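Local coordinates for LPXTG cell wall surface protein (Streptococcus gordonii, PDB 4IGB) that probably mediates adhesion at the bacterial surface as a cell-wall-anchored protein, of which this chain is the N-terminal N1 and N2 domain region, at residues V355-E359 against G360-T364. Numbering follows the deposited sequence.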
ATOM      1  N   VAL B 355      17.764   4.759  29.417  1.00 29.85           N
ATOM      2  CA  VAL B 355      17.247   5.906  30.149  1.00 37.81           C
ATOM      3  C   VAL B 355      15.762   5.742  30.466  1.00 41.58           C
ATOM      4  O   VAL B 355      14.978   5.345  29.601  1.00 35.16           O
ATOM      5  CB  VAL B 355      17.415   7.189  29.330  1.00 36.49           C
ATOM      6  CG1 VAL B 355      16.692   8.332  29.992  1.00 39.63           C
ATOM      7  CG2 VAL B 355      18.890   7.502  29.152  1.00 44.48           C
ATOM      8  N   THR B 356      15.387   6.049  31.704  1.00 31.21           N
ATOM      9  CA  THR B 356      13.984   6.084  32.101  1.00 34.18           C
ATOM     10  C   THR B 356      13.395   7.387  31.601  1.00 41.06           C
ATOM     11  O   THR B 356      13.840   8.468  31.982  1.00 34.45           O
ATOM     12  CB  THR B 356      13.820   5.983  33.629  1.00 28.84           C
ATOM     13  OG1 THR B 356      14.438   4.776  34.084  1.00 36.75           O
ATOM     14  CG2 THR B 356      12.353   5.975  34.023  1.00 26.14           C
ATOM     15  N   LEU B 357      12.400   7.284  30.727  1.00 25.52           N
ATOM     16  CA  LEU B 357      11.765   8.462  30.150  1.00 24.93           C
ATOM     17  C   LEU B 357      10.863   9.148  31.168  1.00 32.42           C
ATOM     18  O   LEU B 357      10.380   8.517  32.107  1.00 30.24           O
ATOM     19  CB  LEU B 357      10.977   8.088  28.893  1.00 22.08           C
ATOM     20  CG  LEU B 357      11.804   7.513  27.740  1.00 30.53           C
ATOM     21  CD1 LEU B 357      11.019   7.537  26.438  1.00 29.83           C
ATOM     22  CD2 LEU B 357      13.120   8.261  27.590  1.00 26.01           C
ATOM     23  N   GLN B 358      10.644  10.445  30.982  1.00 25.60           N
ATOM     24  CA  GLN B 358       9.864  11.232  31.928  1.00 32.26           C
ATOM     25  C   GLN B 358       8.485  11.596  31.391  1.00 28.92           C
ATOM     26  O   GLN B 358       8.356  12.108  30.279  1.00 23.04           O
ATOM     27  CB  GLN B 358      10.621  12.507  32.311  1.00 35.07           C
ATOM     28  CG  GLN B 358      12.023  12.266  32.846  1.00 38.39           C
ATOM     29  CD  GLN B 358      12.926  13.472  32.677  1.00 52.10           C
ATOM     30  OE1 GLN B 358      13.948  13.406  31.996  1.00 42.17           O
ATOM     31  NE2 GLN B 358      12.552  14.584  33.299  1.00 28.85           N
ATOM     32  N   GLU B 359       7.458  11.336  32.193  1.00 24.87           N
ATOM     33  CA  GLU B 359       6.101  11.730  31.845  1.00 29.53           C
ATOM     34  C   GLU B 359       6.041  13.249  31.755  1.00 39.01           C
ATOM     35  O   GLU B 359       6.671  13.948  32.546  1.00 36.48           O
ATOM     36  CB  GLU B 359       5.107  11.219  32.887  1.00 30.47           C
ATOM     37  CG  GLU B 359       3.651  11.445  32.519  1.00 23.82           C
ATOM     38  CD  GLU B 359       2.694  10.828  33.517  1.00 33.79           C
ATOM     39  OE1 GLU B 359       3.164  10.146  34.451  1.00 29.06           O
ATOM     40  OE2 GLU B 359       1.470  11.023  33.369  1.00 29.78           O
ATOM     41  N   GLY B 360       5.289  13.756  30.785  1.00 25.96           N
ATOM     42  CA  GLY B 360       5.253  15.189  30.532  1.00 24.98           C
ATOM     43  C   GLY B 360       6.299  15.615  29.510  1.00 36.46           C
ATOM     44  O   GLY B 360       5.974  16.199  28.476  1.00 39.14           O
ATOM     45  N   ARG B 361       7.562  15.308  29.781  1.00 27.88           N
ATOM     46  CA  ARG B 361       8.640  15.646  28.845  1.00 34.03           C
ATOM     47  C   ARG B 361       8.696  14.739  27.613  1.00 28.45           C
ATOM     48  O   ARG B 361       8.735  15.214  26.480  1.00 25.23           O
ATOM     49  CB  ARG B 361      10.010  15.606  29.544  1.00 32.80           C
ATOM     50  CG  ARG B 361      11.190  15.899  28.603  1.00 27.41           C
ATOM     51  CD  ARG B 361      12.521  15.502  29.225  1.00 25.50           C
ATOM     52  NE  ARG B 361      13.658  15.921  28.407  1.00 33.36           N
ATOM     53  CZ  ARG B 361      14.937  15.808  28.771  1.00 30.53           C
ATOM     54  NH1 ARG B 361      15.250  15.293  29.949  1.00 20.74           N
ATOM     55  NH2 ARG B 361      15.905  16.209  27.952  1.00 20.48           N
ATOM     56  N   ASP B 362       8.745  13.434  27.850  1.00 27.52           N
ATOM     57  CA  ASP B 362       8.998  12.467  26.791  1.00 26.84           C
ATOM     58  C   ASP B 362       7.713  11.807  26.298  1.00 27.70           C
ATOM     59  O   ASP B 362       7.589  11.468  25.124  1.00 29.90           O
ATOM     60  CB  ASP B 362       9.958  11.389  27.280  1.00 25.52           C
ATOM     61  CG  ASP B 362      11.316  11.941  27.642  1.00 36.83           C
ATOM     62  OD1 ASP B 362      11.873  12.709  26.826  1.00 29.60           O
ATOM     63  OD2 ASP B 362      11.818  11.610  28.740  1.00 25.72           O
ATOM     64  N   TYR B 363       6.764  11.617  27.205  1.00 25.33           N
ATOM     65  CA  TYR B 363       5.510  10.990  26.851  1.00 31.06           C
ATOM     66  C   TYR B 363       4.380  11.497  27.733  1.00 26.98           C
ATOM     67  O   TYR B 363       4.617  12.108  28.783  1.00 32.09           O
ATOM     68  CB  TYR B 363       5.629   9.469  26.983  1.00 19.32           C
ATOM     69  CG  TYR B 363       5.813   8.987  28.408  1.00 25.03           C
ATOM     70  CD1 TYR B 363       4.718   8.662  29.205  1.00 21.17           C
ATOM     71  CD2 TYR B 363       7.082   8.851  28.952  1.00 23.68           C
ATOM     72  CE1 TYR B 363       4.888   8.212  30.509  1.00 22.40           C
ATOM     73  CE2 TYR B 363       7.265   8.405  30.249  1.00 27.47           C
ATOM     74  CZ  TYR B 363       6.170   8.084  31.022  1.00 27.45           C
ATOM     75  OH  TYR B 363       6.366   7.633  32.306  1.00 24.32           O
ATOM     76  N   THR B 364       3.150  11.243  27.293  1.00 23.37           N
ATOM     77  CA  THR B 364       1.967  11.487  28.117  1.00 26.65           C
ATOM     78  C   THR B 364       1.129  10.221  28.171  1.00 33.97           C
ATOM     79  O   THR B 364       1.266   9.331  27.329  1.00 27.07           O
ATOM     80  CB  THR B 364       1.088  12.605  27.562  1.00 27.65           C
ATOM     81  OG1 THR B 364       0.643  12.250  26.247  1.00 27.48           O
ATOM     82  CG2 THR B 364       1.855  13.914  27.503  1.00 31.70           C
TER
HETATM   83  O   HOH W   1       8.761   6.601  32.780  1.00 19.78           O
HETATM   84  O   HOH W   2       4.458   7.347  34.233  1.00 25.76           O
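Asp362 and Gln358 hold an alpha-turn-like reversal by reciprocal bonds. Asp362 OD2 accepts the backbone N of Gln358 at 2.8 Å through its anti lone pair, almost straight at 175°, while the backbone N of Asp362 returns a 2.8 Å bond to Gln358 O, spanning the turn. Asp362 has CG beside its own backbone N (chi1 -63°), and the side chain of Leu357 crosses it at about a right angle, Leu357 CB lying 3.6 Å from Asp362 OD2. Gln358 OE1 accepts Arg361 NH1 at 3.1 Å, the donor tilted 29° from the amide carbonyl plane and the amide and guanidinium planes nearly perpendicular. In Tyr363 a chi1 of 67° sets CG between the backbone N and the carbonyl carbon; Glu359 CA lies over one face of the ring in a CH-pi contact, while Leu357 O comes to the ring edge. Two waters hold the phenol OH, one shared with Leu357 O and the other with Glu359 OE1. Gly360 N donates to Tyr363 O at 2.7 Å, and Glu359 and Tyr363 form a single backbone bridge. Within the N2 domain this turn leads from strand 355-356 into strand 363-368; Leu357 and Tyr363 pack on strands 343-352 and 371-376, and Glu379 of helix 378-382 salt-bridges Arg361.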